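Local coordinates for uncharacterized protein (Bacteroides eggerthii DSM 20697, PDB 4ECO), which is of unknown function but, as a leucine-rich repeat solenoid, probably binds other proteins, at residues A[116-121]-A[255-260]; A[551-556]-A[596-601]; A[451-456]-A[460-465]. All blocks are in the same frame, centred on the assembly; numbering follows the deposited sequence.

Contact 1 (A[116-121]-A[255-260]); sequences GEKVNE and EVYNCP. With NA (sodium ion), chain C.
Lys118 lays its aliphatic stem beside Tyr257 and then turns across Asn258, and these two touches make up the contact. Its CG sits 4.0 Å from Tyr257 CE2, close to the ring plane, hence at the edge of the ring and not over a face. Farther out, Lys118 CD comes within 4.1 Å of Asn258 ND2, the two side chains meeting at about a right angle. The lysine bends at chi2 (-57°) and again at chi3, and its ammonium NZ goes on to hydrogen-bond Gln190. The asparagine amide is held from outside, with OD1 taking the N-H of Gly189 and ND2 giving to Gln187 O and Asn215 OD1.

The enclosed side is that of Tyr257, whose buried ring also meets Phe149 and Leu183. The solvent side is that of the partly exposed Lys118 and the exposed Asn120, while Val119 turns to helix 144-149. Gly116 O ties this turn together, accepting Val119 N (3.0 Å) and Glu121 N (2.9 Å) from opposite faces of its plane. Replacing Lys118 by an alanine would probably uncover the CE2 edge of Tyr257 and leave Gln190 OE1 without its charged donor.

One residue earlier, Glu117 turns to a different task. Its OE2 binds the sodium ion at 2.8 Å, with Ser192 O as a second ligand, and also accepts Gly90 N, while Ser114 N holds OE1. Both known ligands lie between strands 109-111 and 210-214, so the ion ties two parts of that region together. Tyr257 and Glu255 stand on strand 253-257, which pairs in parallel with strands 210-214 and 277-279. Lys118 meets that strand from the roughly 100 residues between the neighbouring parallel strands 109-111 and 210-214, a length consistent with an insertion into a leucine-rich repeat solenoid.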
# COMPACT_ATOMS: atom_id res chain seq x y z
N GLY A 116 3.36 -8.34 12.81
CA GLY A 116 4.54 -9.11 12.42
C GLY A 116 4.31 -10.61 12.52
O GLY A 116 4.78 -11.37 11.67
N GLU A 117 3.55 -11.05 13.52
CA GLU A 117 3.25 -12.46 13.77
C GLU A 117 2.49 -13.11 12.60
O GLU A 117 2.70 -14.30 12.34
CB GLU A 117 2.44 -12.60 15.06
CG GLU A 117 3.27 -12.31 16.30
CD GLU A 117 2.49 -12.32 17.59
OE1 GLU A 117 1.41 -11.67 17.63
OE2 GLU A 117 2.94 -12.98 18.56
N LYS A 118 1.68 -12.33 11.86
CA LYS A 118 0.94 -12.81 10.69
C LYS A 118 1.87 -13.01 9.49
O LYS A 118 1.51 -13.75 8.58
CB LYS A 118 -0.23 -11.86 10.31
CG LYS A 118 -1.49 -11.93 11.22
CD LYS A 118 -2.14 -13.33 11.35
CE LYS A 118 -1.98 -13.87 12.75
NZ LYS A 118 -2.14 -15.33 12.86
N VAL A 119 3.05 -12.34 9.47
CA VAL A 119 4.02 -12.43 8.35
C VAL A 119 5.38 -13.01 8.83
O VAL A 119 6.40 -12.81 8.17
CB VAL A 119 4.24 -11.08 7.58
CG1 VAL A 119 2.98 -10.67 6.83
CG2 VAL A 119 4.72 -9.96 8.49
N ASN A 120 5.37 -13.74 9.96
CA ASN A 120 6.53 -14.40 10.56
C ASN A 120 7.75 -13.42 10.68
O ASN A 120 8.86 -13.71 10.21
CB ASN A 120 6.91 -15.67 9.75
CG ASN A 120 7.96 -16.54 10.38
OD1 ASN A 120 8.16 -16.59 11.61
ND2 ASN A 120 8.67 -17.26 9.52
N GLU A 121 7.52 -12.26 11.31
CA GLU A 121 8.54 -11.23 11.54
C GLU A 121 8.48 -10.71 12.94
O GLU A 121 7.39 -10.45 13.45
CB GLU A 121 8.36 -10.06 10.58
CG GLU A 121 8.78 -10.32 9.15
CD GLU A 121 8.78 -9.08 8.28
OE1 GLU A 121 9.48 -8.10 8.64
OE2 GLU A 121 8.08 -9.10 7.24
N GLU A 255 -0.57 -0.10 18.86
CA GLU A 255 -1.19 -1.03 17.92
C GLU A 255 -2.10 -2.02 18.65
O GLU A 255 -1.69 -2.63 19.65
CB GLU A 255 -0.14 -1.76 17.10
CG GLU A 255 -0.72 -2.89 16.27
CD GLU A 255 0.21 -3.56 15.29
OE1 GLU A 255 0.57 -2.93 14.27
OE2 GLU A 255 0.55 -4.74 15.51
N VAL A 256 -3.36 -2.13 18.18
CA VAL A 256 -4.39 -3.09 18.62
C VAL A 256 -4.88 -3.73 17.32
O VAL A 256 -5.81 -3.24 16.69
CB VAL A 256 -5.52 -2.46 19.47
CG1 VAL A 256 -6.30 -3.55 20.19
CG2 VAL A 256 -4.97 -1.45 20.47
N TYR A 257 -4.17 -4.76 16.87
CA TYR A 257 -4.37 -5.35 15.55
C TYR A 257 -4.95 -6.74 15.61
O TYR A 257 -4.48 -7.58 16.37
CB TYR A 257 -2.99 -5.40 14.85
CG TYR A 257 -2.93 -6.14 13.54
CD1 TYR A 257 -3.17 -5.49 12.33
CD2 TYR A 257 -2.51 -7.47 13.48
CE1 TYR A 257 -3.05 -6.16 11.11
CE2 TYR A 257 -2.42 -8.16 12.27
CZ TYR A 257 -2.67 -7.49 11.09
OH TYR A 257 -2.55 -8.15 9.88
N ASN A 258 -5.90 -7.00 14.71
CA ASN A 258 -6.55 -8.29 14.50
C ASN A 258 -6.94 -8.95 15.83
O ASN A 258 -6.41 -10.01 16.18
CB ASN A 258 -5.62 -9.20 13.68
CG ASN A 258 -6.22 -10.47 13.18
OD1 ASN A 258 -7.43 -10.60 13.02
ND2 ASN A 258 -5.38 -11.44 12.91
N CYS A 259 -7.84 -8.30 16.59
CA CYS A 259 -8.36 -8.88 17.83
C CYS A 259 -9.86 -9.14 17.58
O CYS A 259 -10.69 -8.22 17.63
CB CYS A 259 -8.08 -7.98 19.03
SG CYS A 259 -6.32 -7.73 19.37
N PRO A 260 -10.17 -10.39 17.11
CA PRO A 260 -11.53 -10.70 16.62
C PRO A 260 -12.66 -10.56 17.63
O PRO A 260 -13.81 -10.41 17.18
CB PRO A 260 -11.42 -12.16 16.19
CG PRO A 260 -10.27 -12.69 16.92
CD PRO A 260 -9.29 -11.56 16.93
NA NA C . 2.45 -15.71 19.05

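Contact 2 (A[551-556]-A[596-601]); sequences GNRTLR and DNPNIS
Asp596 OD2 is gripped by two donors, Arg553 NH2 at 2.7 Å and the hydroxyl of Ser575, in a surface salt bridge between loops of the leucine-rich repeat solenoid. Both loops follow parallel strands, 540-542 and 591-593, and strand 570-572 with its own loop lies between them; the arginine therefore spans an intervening turn of the coil, and Ser575 belongs to the turn it crosses.

Arg553 gets there with a straight chain, chi2 and chi3 both near 180°, which carries the guanidinium out to the carboxylate. The two flat groups are not coplanar: their planes stand 78° apart, and NH2 meets OD2 on the syn side, 24° out of the carboxylate plane. The other bonds are weak: Asp596 OD1 lies 3.1 Å from Arg553 NH2 and equally far from Arg553 NH1.

Beside the bridge, Asn597 turns inward, its ND2 bonded to Ile573 O and Ile594 O and its OD1 to Ile578 N, the buried asparagine expected after a repeat strand. Asn597 also starts a type I turn, closed by Ile600 N to Asn597 O at 3.2 Å. Arg553 NH1 is shared: it donates to Asn576 O and, weakly, to Asp596 O at 3.1 Å.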
# COMPACT_ATOMS: atom_id res chain seq x y z
N GLY A 551 -16.50 -10.44 -33.65
CA GLY A 551 -15.35 -11.32 -33.41
C GLY A 551 -14.48 -11.62 -34.61
O GLY A 551 -13.72 -12.60 -34.60
N ASN A 552 -14.56 -10.78 -35.64
CA ASN A 552 -13.77 -10.94 -36.84
C ASN A 552 -12.41 -10.29 -36.63
O ASN A 552 -12.30 -9.28 -35.92
CB ASN A 552 -14.49 -10.34 -38.05
CG ASN A 552 -15.88 -10.88 -38.32
OD1 ASN A 552 -16.73 -10.17 -38.86
ND2 ASN A 552 -16.17 -12.13 -37.91
N ARG A 553 -11.36 -10.88 -37.23
CA ARG A 553 -9.99 -10.37 -37.16
C ARG A 553 -9.87 -9.23 -38.14
O ARG A 553 -9.82 -9.44 -39.36
CB ARG A 553 -8.97 -11.49 -37.45
CG ARG A 553 -9.03 -12.64 -36.47
CD ARG A 553 -7.78 -13.45 -36.56
NE ARG A 553 -7.77 -14.55 -35.60
CZ ARG A 553 -6.70 -15.28 -35.31
NH1 ARG A 553 -5.53 -15.03 -35.89
NH2 ARG A 553 -6.79 -16.27 -34.43
N THR A 554 -9.90 -8.00 -37.60
CA THR A 554 -9.91 -6.75 -38.36
C THR A 554 -8.56 -6.37 -38.98
O THR A 554 -8.59 -5.82 -40.08
CB THR A 554 -10.37 -5.58 -37.48
OG1 THR A 554 -9.63 -5.57 -36.25
CG2 THR A 554 -11.86 -5.61 -37.19
N LEU A 555 -7.41 -6.63 -38.31
CA LEU A 555 -6.11 -6.18 -38.83
C LEU A 555 -5.48 -7.18 -39.79
O LEU A 555 -4.98 -8.23 -39.39
CB LEU A 555 -5.13 -5.83 -37.71
CG LEU A 555 -3.89 -5.05 -38.12
CD1 LEU A 555 -4.24 -3.66 -38.66
CD2 LEU A 555 -2.93 -4.94 -36.95
N ARG A 556 -5.48 -6.79 -41.07
CA ARG A 556 -4.95 -7.57 -42.18
C ARG A 556 -3.71 -6.86 -42.78
O ARG A 556 -2.91 -7.51 -43.47
CB ARG A 556 -6.05 -7.79 -43.25
CG ARG A 556 -7.21 -8.65 -42.71
CD ARG A 556 -8.45 -8.64 -43.56
NE ARG A 556 -8.30 -9.49 -44.73
CZ ARG A 556 -9.04 -9.40 -45.83
NH1 ARG A 556 -9.99 -8.48 -45.93
NH2 ARG A 556 -8.82 -10.21 -46.86
N ASP A 596 0.12 -16.87 -34.74
CA ASP A 596 -1.30 -16.94 -35.05
C ASP A 596 -1.68 -15.81 -36.04
O ASP A 596 -2.41 -14.88 -35.72
CB ASP A 596 -2.17 -16.91 -33.77
CG ASP A 596 -3.66 -17.09 -33.99
OD1 ASP A 596 -4.05 -17.67 -35.03
OD2 ASP A 596 -4.44 -16.67 -33.11
N ASN A 597 -1.13 -15.91 -37.25
CA ASN A 597 -1.38 -15.06 -38.42
C ASN A 597 -1.31 -16.03 -39.57
O ASN A 597 -0.29 -16.13 -40.25
CB ASN A 597 -0.37 -13.89 -38.50
CG ASN A 597 -0.72 -12.68 -37.68
OD1 ASN A 597 -1.65 -11.96 -37.99
ND2 ASN A 597 0.09 -12.38 -36.68
N PRO A 598 -2.31 -16.93 -39.67
CA PRO A 598 -2.23 -18.03 -40.65
C PRO A 598 -2.05 -17.63 -42.12
O PRO A 598 -1.65 -18.48 -42.90
CB PRO A 598 -3.57 -18.75 -40.47
CG PRO A 598 -4.46 -17.75 -39.80
CD PRO A 598 -3.55 -17.04 -38.88
N ASN A 599 -2.33 -16.38 -42.50
CA ASN A 599 -2.19 -16.03 -43.91
C ASN A 599 -1.03 -15.07 -44.17
O ASN A 599 -0.98 -14.44 -45.23
CB ASN A 599 -3.50 -15.42 -44.43
CG ASN A 599 -4.66 -16.37 -44.26
OD1 ASN A 599 -4.65 -17.51 -44.75
ND2 ASN A 599 -5.66 -15.95 -43.49
N ILE A 600 -0.06 -15.01 -43.22
CA ILE A 600 1.12 -14.14 -43.30
C ILE A 600 2.09 -14.68 -44.36
O ILE A 600 2.09 -15.88 -44.65
CB ILE A 600 1.81 -13.96 -41.90
CG1 ILE A 600 2.64 -12.65 -41.84
CG2 ILE A 600 2.63 -15.18 -41.48
CD1 ILE A 600 3.10 -12.19 -40.46
N SER A 601 2.87 -13.77 -44.95
CA SER A 601 3.94 -14.03 -45.92
C SER A 601 5.04 -13.04 -45.56
O SER A 601 4.93 -11.85 -45.86
CB SER A 601 3.43 -13.91 -47.35
OG SER A 601 4.36 -14.45 -48.27

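Contact 3 (A[451-456]-A[460-465]); sequences ELFSTG and SSINLM
The short helix 451-454 runs past strand 461-463 with Leu452 CA 10.2 Å from Ile462 CA, and a Schellman motif at Gly456, whose positive phi suits glycine, turns the chain back toward the strand. The pair belongs to a leucine-rich repeat solenoid: helix 451-454 lies on the connection from strand 435-439 to its parallel neighbour 461-463, and apolar side chains fill the space between.

Ile462 carries the contact through a single methyl. Ile462 CD1 lies 3.9 Å from Phe453 CZ, near the ring plane, so the methyl meets an edge, and 4.2 Å from Leu452 CD1. An extended branch explains the reach: CG1 stands opposite the backbone N (chi1 -170°), and chi2 of 162° continues the line to CD1, away from the strand and into the interior. Ile438 and Ile493, on the flanking strands 435-439 and 492-494, lie against Ile462 as well, and Ile438 also touches Leu452, making a continuous apolar layer from one strand to the next.

Polar groups deal with the ends of both elements. Thr455 OG1 donates to Glu451 O at 2.7 Å, in the carbonyl plane. Past the strand, the buried Asn463 gives ND2 to Asp157 O, while Asn463 OD1 accepts the N-H of Met465 (a selenomethionine), 3.2 Å from OD1 to N with an N-H...O angle of 157°, an Asx turn.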
# COMPACT_ATOMS: atom_id res chain seq x y z
N GLU A 451 -8.30 17.01 -20.61
CA GLU A 451 -8.11 17.98 -19.53
C GLU A 451 -6.88 17.64 -18.65
O GLU A 451 -6.39 18.52 -17.95
CB GLU A 451 -9.38 18.11 -18.68
CG GLU A 451 -10.60 18.61 -19.45
CD GLU A 451 -11.48 17.59 -20.16
OE1 GLU A 451 -11.14 16.38 -20.20
OE2 GLU A 451 -12.53 18.03 -20.68
N LEU A 452 -6.35 16.42 -18.71
CA LEU A 452 -5.15 16.07 -17.97
C LEU A 452 -3.95 16.75 -18.59
O LEU A 452 -3.06 17.23 -17.89
CB LEU A 452 -4.93 14.54 -17.95
CG LEU A 452 -5.80 13.71 -17.01
CD1 LEU A 452 -5.62 12.24 -17.30
CD2 LEU A 452 -5.45 13.98 -15.55
N PHE A 453 -3.96 16.81 -19.93
CA PHE A 453 -2.91 17.34 -20.77
C PHE A 453 -3.07 18.86 -20.96
O PHE A 453 -2.06 19.57 -20.87
CB PHE A 453 -2.90 16.59 -22.12
CG PHE A 453 -2.66 15.11 -21.90
CD1 PHE A 453 -1.38 14.62 -21.65
CD2 PHE A 453 -3.73 14.22 -21.82
CE1 PHE A 453 -1.17 13.26 -21.38
CE2 PHE A 453 -3.51 12.86 -21.53
CZ PHE A 453 -2.24 12.40 -21.31
N SER A 454 -4.31 19.36 -21.17
CA SER A 454 -4.51 20.81 -21.35
C SER A 454 -4.11 21.59 -20.07
O SER A 454 -3.62 22.70 -20.19
CB SER A 454 -5.93 21.15 -21.78
OG SER A 454 -6.91 20.89 -20.79
N THR A 455 -4.22 20.98 -18.89
CA THR A 455 -3.83 21.63 -17.63
C THR A 455 -2.31 21.53 -17.36
O THR A 455 -1.82 22.16 -16.42
CB THR A 455 -4.59 21.03 -16.46
OG1 THR A 455 -4.39 19.62 -16.47
CG2 THR A 455 -6.06 21.37 -16.52
N GLY A 456 -1.61 20.76 -18.20
CA GLY A 456 -0.17 20.57 -18.13
C GLY A 456 0.30 19.65 -17.03
O GLY A 456 1.25 19.96 -16.32
N SER A 460 4.30 11.25 -17.66
CA SER A 460 5.24 10.52 -18.49
C SER A 460 4.60 9.17 -18.94
O SER A 460 5.05 8.58 -19.92
CB SER A 460 6.57 10.31 -17.76
OG SER A 460 6.45 9.68 -16.50
N SER A 461 3.56 8.70 -18.23
CA SER A 461 2.86 7.46 -18.56
C SER A 461 1.38 7.51 -18.15
O SER A 461 1.03 8.08 -17.11
CB SER A 461 3.52 6.26 -17.89
OG SER A 461 3.43 6.35 -16.48
N ILE A 462 0.52 6.90 -18.98
CA ILE A 462 -0.91 6.83 -18.76
C ILE A 462 -1.41 5.40 -19.05
O ILE A 462 -1.03 4.78 -20.04
CB ILE A 462 -1.67 7.88 -19.59
CG1 ILE A 462 -3.15 7.99 -19.18
CG2 ILE A 462 -1.48 7.71 -21.12
CD1 ILE A 462 -3.86 9.25 -19.63
N ASN A 463 -2.28 4.90 -18.18
CA ASN A 463 -2.87 3.59 -18.38
C ASN A 463 -4.33 3.77 -18.58
O ASN A 463 -5.02 4.21 -17.67
CB ASN A 463 -2.57 2.67 -17.20
CG ASN A 463 -2.69 1.22 -17.55
OD1 ASN A 463 -3.42 0.79 -18.49
ND2 ASN A 463 -1.98 0.44 -16.77
N LEU A 464 -4.81 3.52 -19.78
CA LEU A 464 -6.23 3.67 -20.13
C LEU A 464 -6.81 2.32 -20.56
O LEU A 464 -7.88 2.26 -21.14
CB LEU A 464 -6.39 4.74 -21.21
CG LEU A 464 -6.45 6.14 -20.68
CD1 LEU A 464 -6.13 7.15 -21.77
CD2 LEU A 464 -7.80 6.43 -20.07
N MSE A 465 -6.08 1.24 -20.22
CA MSE A 465 -6.49 -0.12 -20.55
C MSE A 465 -7.85 -0.45 -19.91
O MSE A 465 -8.09 -0.12 -18.74
CB MSE A 465 -5.40 -1.15 -20.12
CG MSE A 465 -5.86 -2.64 -20.20
SE MSE A 465 -6.85 -3.29 -18.60
CE MSE A 465 -5.30 -3.51 -17.46

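All three contacts belong to one solenoid, in the chain order 1, 3, 2. Contacts 1 and 2 lie on opposite sides of the chain's centre, 54 Å apart; contact 3, on the same side as contact 2, is 40 Å from contact 1 and 32 Å from contact 2, all centre to centre. None touches another, contacts 2 and 3 staying about 17 Å apart at their nearest atoms. Contact 3 packs a helix on a strand in the solenoid interior, contact 2 bridges coils at the surface, and contact 1 is where a probable insertion meets a repeat strand. That insertion also supplies Asp157, partner of Asn463 in contact 3. The sodium ion is bound at contact 1 alone.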